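Local structure of gram-positive cocci surface proteins LPxTG domain-containing protein (Streptococcus pneumoniae, 3NZ3) at residues K20-I25 against G68-V73; L47-T52 against G63-G68. The protein probably binds mucin at the pneumococcal surface through this all-beta mucin-binding domain, which belongs to a longer cell-wall-anchored protein. All coordinates share one frame; numbering follows the deposited sequence.

Interaction 1: K20-I25 against G68-V73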
loop_
_atom_site.group_PDB
_atom_site.type_symbol
_atom_site.label_atom_id
_atom_site.label_comp_id
_atom_site.label_asym_id
_atom_site.label_seq_id
_atom_site.Cartn_x
_atom_site.Cartn_y
_atom_site.Cartn_z
ATOM N N LYS A 20 -10.453 6.927 -5.198
ATOM C CA LYS A 20 -9.189 7.365 -4.626
ATOM C C LYS A 20 -8.259 6.173 -4.447
ATOM O O LYS A 20 -8.715 5.045 -4.271
ATOM C CB LYS A 20 -9.404 8.105 -3.302
ATOM C CG LYS A 20 -9.947 7.281 -2.166
ATOM C CD LYS A 20 -9.992 8.156 -0.912
ATOM C CE LYS A 20 -10.500 7.398 0.283
ATOM N NZ LYS A 20 -10.462 8.274 1.499
ATOM N N THR A 21 -6.958 6.435 -4.507
ATOM C CA THR A 21 -5.948 5.384 -4.426
ATOM C C THR A 21 -5.163 5.531 -3.126
ATOM O O THR A 21 -4.726 6.631 -2.764
ATOM C CB THR A 21 -5.014 5.397 -5.653
ATOM O OG1 THR A 21 -5.803 5.313 -6.846
ATOM C CG2 THR A 21 -4.030 4.218 -5.620
ATOM N N ILE A 22 -5.026 4.412 -2.422
ATOM C CA ILE A 22 -4.245 4.322 -1.194
ATOM C C ILE A 22 -3.150 3.290 -1.439
ATOM O O ILE A 22 -3.433 2.174 -1.884
ATOM C CB ILE A 22 -5.129 3.921 0.015
ATOM C CG1 ILE A 22 -6.341 4.862 0.115
ATOM C CG2 ILE A 22 -4.322 3.968 1.313
ATOM C CD1 ILE A 22 -7.473 4.335 0.955
ATOM N N THR A 23 -1.905 3.672 -1.162
ATOM C CA THR A 23 -0.753 2.886 -1.603
ATOM C C THR A 23 0.200 2.522 -0.459
ATOM O O THR A 23 0.502 3.350 0.411
ATOM C CB THR A 23 0.026 3.639 -2.715
ATOM O OG1 THR A 23 -0.879 4.054 -3.746
ATOM C CG2 THR A 23 1.105 2.751 -3.338
ATOM N N ARG A 24 0.655 1.271 -0.463
ATOM C CA ARG A 24 1.750 0.854 0.395
ATOM C C ARG A 24 3.004 0.608 -0.433
ATOM O O ARG A 24 2.979 -0.120 -1.436
ATOM C CB ARG A 24 1.400 -0.400 1.200
ATOM C CG ARG A 24 2.543 -0.864 2.116
ATOM C CD ARG A 24 2.084 -1.926 3.111
ATOM N NE ARG A 24 1.878 -3.229 2.480
ATOM C CZ ARG A 24 1.471 -4.320 3.123
ATOM N NH1 ARG A 24 1.224 -4.280 4.432
ATOM N NH2 ARG A 24 1.316 -5.457 2.458
ATOM N N ILE A 25 4.100 1.218 -0.003
ATOM C CA ILE A 25 5.397 0.969 -0.619
ATOM C C ILE A 25 6.305 0.236 0.357
ATOM O O ILE A 25 6.421 0.615 1.534
ATOM C CB ILE A 25 6.065 2.276 -1.101
ATOM C CG1 ILE A 25 5.157 2.982 -2.120
ATOM C CG2 ILE A 25 7.444 1.987 -1.714
ATOM C CD1 ILE A 25 5.573 4.408 -2.467
ATOM N N GLY A 68 -10.346 -2.838 0.032
ATOM C CA GLY A 68 -9.285 -3.563 -0.646
ATOM C C GLY A 68 -8.341 -4.235 0.326
ATOM O O GLY A 68 -8.632 -4.378 1.523
ATOM N N ASN A 69 -7.193 -4.634 -0.205
ATOM C CA ASN A 69 -6.216 -5.398 0.549
ATOM C C ASN A 69 -4.847 -5.217 -0.091
ATOM O O ASN A 69 -4.707 -5.362 -1.318
ATOM C CB ASN A 69 -6.618 -6.875 0.529
ATOM C CG ASN A 69 -5.844 -7.714 1.522
ATOM O OD1 ASN A 69 -4.944 -8.466 1.140
ATOM N ND2 ASN A 69 -6.205 -7.611 2.800
ATOM N N TRP A 70 -3.851 -4.875 0.727
ATOM C CA TRP A 70 -2.456 -4.957 0.305
ATOM C C TRP A 70 -1.990 -6.381 0.581
ATOM O O TRP A 70 -2.074 -6.848 1.714
ATOM C CB TRP A 70 -1.573 -3.969 1.071
ATOM C CG TRP A 70 -1.860 -2.522 0.784
ATOM C CD1 TRP A 70 -2.159 -1.975 -0.427
ATOM C CD2 TRP A 70 -1.838 -1.434 1.721
ATOM N NE1 TRP A 70 -2.341 -0.619 -0.305
ATOM C CE2 TRP A 70 -2.151 -0.260 1.001
ATOM C CE3 TRP A 70 -1.588 -1.337 3.099
ATOM C CZ2 TRP A 70 -2.227 0.997 1.610
ATOM C CZ3 TRP A 70 -1.665 -0.084 3.707
ATOM C CH2 TRP A 70 -1.983 1.065 2.960
ATOM N N ASP A 71 -1.520 -7.066 -0.458
ATOM C CA ASP A 71 -1.125 -8.462 -0.334
ATOM C C ASP A 71 0.145 -8.625 0.497
ATOM O O ASP A 71 0.979 -7.713 0.579
ATOM C CB ASP A 71 -0.900 -9.090 -1.711
ATOM C CG ASP A 71 -2.182 -9.267 -2.496
ATOM O OD1 ASP A 71 -3.270 -9.324 -1.886
ATOM O OD2 ASP A 71 -2.090 -9.340 -3.739
ATOM N N GLU A 72 0.278 -9.798 1.103
ATOM C CA GLU A 72 1.520 -10.201 1.751
ATOM C C GLU A 72 2.667 -10.171 0.744
ATOM O O GLU A 72 2.498 -10.547 -0.425
ATOM C CB GLU A 72 1.384 -11.611 2.352
ATOM C CG GLU A 72 2.692 -12.153 2.927
ATOM C CD GLU A 72 2.634 -13.608 3.382
ATOM O OE1 GLU A 72 1.901 -14.414 2.777
ATOM O OE2 GLU A 72 3.355 -13.946 4.348
ATOM N N VAL A 73 3.830 -9.705 1.199
ATOM C CA VAL A 73 5.040 -9.738 0.382
ATOM C C VAL A 73 6.189 -10.376 1.165
ATOM O O VAL A 73 6.662 -9.814 2.151
ATOM C CB VAL A 73 5.459 -8.325 -0.113
ATOM C CG1 VAL A 73 6.686 -8.414 -1.004
ATOM C CG2 VAL A 73 4.313 -7.650 -0.875
#
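W70 of strand 68-74 packs on R24 and I22 of strand 14-30 in a buried sheet-to-sheet contact near the centre of this elongated, Ig-like all-beta domain. The two strands belong to different sheets. Their short segments run nearly parallel, with axes 8.6 Å apart, so side chains rather than paired backbones bridge the gap. The indole is the main bridge. R24 CB sits over the face of its six-membered ring, 3.5 Å from the centroid, in a CH-pi contact. R24 CD also lies near the six-membered ring, 3.7 Å from W70 CE3. At the edge of the indole, W70 NE1 gives a weak hydrogen bond of 3.4 Å to I22 O. On the benzene side, I22 CG2 touches W70 CZ2 at 3.6 Å, and these two side chains cross at about a right angle.

R24 starts extended, with CG anti to the backbone N (chi1 180°), then bends at chi3 (74°), which carries NE back toward W70 CB. W70 CB lies over one face of the R24 guanidinium, offset toward that group's rim. The charged group is buried; NE bonds to Q43 OE1 and NH1 to E90 O of strand 88-94. Near the guanidinium plane, R24 NH2 comes to 3.0 Å from D71 O.

Interaction 2: L47-T52 against G63-G68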
loop_
_atom_site.group_PDB
_atom_site.type_symbol
_atom_site.label_atom_id
_atom_site.label_comp_id
_atom_site.label_asym_id
_atom_site.label_seq_id
_atom_site.Cartn_x
_atom_site.Cartn_y
_atom_site.Cartn_z
ATOM N N LEU A 47 -10.137 2.552 -4.368
ATOM C CA LEU A 47 -11.487 2.399 -3.833
ATOM C C LEU A 47 -12.445 3.332 -4.553
ATOM O O LEU A 47 -12.016 4.312 -5.166
ATOM C CB LEU A 47 -11.501 2.682 -2.328
ATOM C CG LEU A 47 -10.486 1.886 -1.498
ATOM C CD1 LEU A 47 -10.616 2.247 -0.046
ATOM C CD2 LEU A 47 -10.663 0.380 -1.692
ATOM N N SER A 48 -13.739 3.024 -4.484
ATOM C CA SER A 48 -14.745 3.826 -5.170
ATOM C C SER A 48 -16.033 3.955 -4.368
ATOM O O SER A 48 -16.343 3.117 -3.524
ATOM C CB SER A 48 -15.070 3.237 -6.544
ATOM O OG SER A 48 -15.911 2.098 -6.413
ATOM N N ARG A 49 -16.779 5.013 -4.655
ATOM C CA ARG A 49 -18.137 5.160 -4.131
ATOM C C ARG A 49 -19.007 5.891 -5.148
ATOM O O ARG A 49 -18.496 6.663 -5.969
ATOM C CB ARG A 49 -18.135 5.883 -2.776
ATOM C CG ARG A 49 -17.717 7.352 -2.846
ATOM C CD ARG A 49 -17.956 8.064 -1.522
ATOM N NE ARG A 49 -17.428 9.429 -1.547
ATOM C CZ ARG A 49 -17.524 10.300 -0.543
ATOM N NH1 ARG A 49 -18.132 9.959 0.585
ATOM N NH2 ARG A 49 -17.009 11.517 -0.671
ATOM N N THR A 50 -20.313 5.630 -5.109
ATOM C CA THR A 50 -21.242 6.295 -6.016
ATOM C C THR A 50 -21.616 7.666 -5.460
ATOM O O THR A 50 -21.716 7.847 -4.244
ATOM C CB THR A 50 -22.504 5.436 -6.278
ATOM O OG1 THR A 50 -22.099 4.109 -6.607
ATOM C CG2 THR A 50 -23.299 5.981 -7.447
ATOM N N LYS A 51 -21.774 8.630 -6.360
ATOM C CA LYS A 51 -22.208 9.979 -6.020
ATOM C C LYS A 51 -23.496 10.227 -6.790
ATOM O O LYS A 51 -23.546 10.037 -8.006
ATOM C CB LYS A 51 -21.155 11.012 -6.422
ATOM C CG LYS A 51 -21.542 12.472 -6.121
ATOM C CD LYS A 51 -20.704 13.440 -6.948
ATOM C CE LYS A 51 -20.928 14.891 -6.526
ATOM N NZ LYS A 51 -19.932 15.788 -7.172
ATOM N N THR A 52 -24.539 10.630 -6.072
ATOM C CA THR A 52 -25.833 10.926 -6.682
ATOM C C THR A 52 -26.170 12.374 -6.368
ATOM O O THR A 52 -26.119 12.793 -5.210
ATOM C CB THR A 52 -26.938 9.983 -6.155
ATOM O OG1 THR A 52 -26.528 8.623 -6.335
ATOM C CG2 THR A 52 -28.249 10.195 -6.902
ATOM N N GLY A 63 -22.663 6.937 -1.625
ATOM C CA GLY A 63 -22.725 5.557 -1.178
ATOM C C GLY A 63 -21.502 5.214 -0.345
ATOM O O GLY A 63 -20.609 6.042 -0.162
ATOM N N GLU A 64 -21.456 3.983 0.150
ATOM C CA GLU A 64 -20.299 3.497 0.892
ATOM C C GLU A 64 -19.125 3.270 -0.064
ATOM O O GLU A 64 -19.329 2.979 -1.243
ATOM C CB GLU A 64 -20.639 2.189 1.614
ATOM C CG GLU A 64 -21.697 2.320 2.706
ATOM C CD GLU A 64 -21.305 3.318 3.778
ATOM O OE1 GLU A 64 -20.176 3.238 4.292
ATOM O OE2 GLU A 64 -22.126 4.195 4.096
ATOM N N TRP A 65 -17.907 3.400 0.453
ATOM C CA TRP A 65 -16.698 3.079 -0.307
ATOM C C TRP A 65 -16.475 1.567 -0.361
ATOM O O TRP A 65 -16.843 0.839 0.567
ATOM C CB TRP A 65 -15.466 3.692 0.356
ATOM C CG TRP A 65 -15.333 5.173 0.283
ATOM C CD1 TRP A 65 -15.730 6.087 1.234
ATOM C CD2 TRP A 65 -14.695 5.924 -0.756
ATOM N NE1 TRP A 65 -15.396 7.357 0.826
ATOM C CE2 TRP A 65 -14.760 7.286 -0.388
ATOM C CE3 TRP A 65 -14.085 5.578 -1.976
ATOM C CZ2 TRP A 65 -14.244 8.311 -1.200
ATOM C CZ3 TRP A 65 -13.569 6.591 -2.778
ATOM C CH2 TRP A 65 -13.659 7.944 -2.387
ATOM N N THR A 66 -15.840 1.104 -1.436
ATOM C CA THR A 66 -15.385 -0.279 -1.514
ATOM C C THR A 66 -14.210 -0.477 -0.556
ATOM O O THR A 66 -13.734 0.477 0.066
ATOM C CB THR A 66 -14.954 -0.665 -2.951
ATOM O OG1 THR A 66 -14.031 0.313 -3.454
ATOM C CG2 THR A 66 -16.168 -0.754 -3.870
ATOM N N THR A 67 -13.766 -1.722 -0.420
ATOM C CA THR A 67 -12.591 -2.037 0.384
ATOM C C THR A 67 -11.590 -2.837 -0.433
ATOM O O THR A 67 -11.938 -3.451 -1.450
ATOM C CB THR A 67 -12.943 -2.864 1.628
ATOM O OG1 THR A 67 -13.718 -3.998 1.231
ATOM C CG2 THR A 67 -13.718 -2.029 2.644
ATOM N N GLY A 68 -10.346 -2.838 0.032
ATOM C CA GLY A 68 -9.285 -3.563 -0.646
ATOM C C GLY A 68 -8.341 -4.235 0.326
ATOM O O GLY A 68 -8.632 -4.378 1.523
HETATM O O HOH W 1 -19.464 7.663 1.508
HETATM O O HOH W 2 -21.216 3.666 -3.158
#
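L47-T52 and G63-G68 run roughly antiparallel and meet at the surface, through direct hydrogen bonds, two waters and the pairing of R49 with W65. Three direct hydrogen bonds join the segments. G63 N donates to T50 O over 2.9 Å, nearly straight at the hydrogen (170°). T66 N donates to S48 O, also at 2.9 Å and in the carbonyl plane. S48 N, in turn, donates to T66 OG1 rather than to a backbone oxygen. T66 chi1 (51°) sets OG1 between its own backbone N and carbonyl carbon, where it can take this bond. S48 O has a further neighbour in W65 CA, a CA-H...O contact of 3.2 Å.

Two waters add bridges. One, between the direct bonds, accepts from T50 N and donates to E64 O. The other accepts from R49 NH1, at the guanidinium edge, and donates to G63 O.

R49 lies over the W65 ring. Its chain is extended from CG to NE and crosses the ring obliquely. R49 CD lies over the indole face, 3.7 Å from the centroid of the five-membered ring, in a CH-pi contact. R49 NE follows, 3.4 Å from W65 CZ2, and the guanidinium is turned only 15° from the ring plane. A salt bridge from R49 NH2 to E18 of strand 14-30 holds the polar end.

L47 adds apolar contact at the other end. L47 CB meets W65 CE3 at 3.9 Å, and L47 CD2 packs on the backbone of T66 and T67.

An extended segment without regular strand structure thus runs along strand 39-53, tied by two backbone bonds, a threonine hydroxyl and bridging waters. It leads from strand 60-62 to strand 68-74 of the all-beta, Ig-like domain.

In the fold
From the N terminus, strand 14-30 supplies K20-I25 first. Strand 39-53 then runs back beside it and supplies L47-T52. Interaction 2 closes the short loop that contains strand 60-62, and the chain continues through G68, which both contacts share, into strand 68-74. There interaction 1 closes the longer loop, so interaction 2 is nested within it. Interaction 2 ties the connecting segment to the four-stranded sheet, while interaction 1 ties that sheet to the two-stranded one. Their centres are about 16 Å apart, but they touch directly: K20 packs on W65, I22 on L47, and K20 O probably bonds to L47 N.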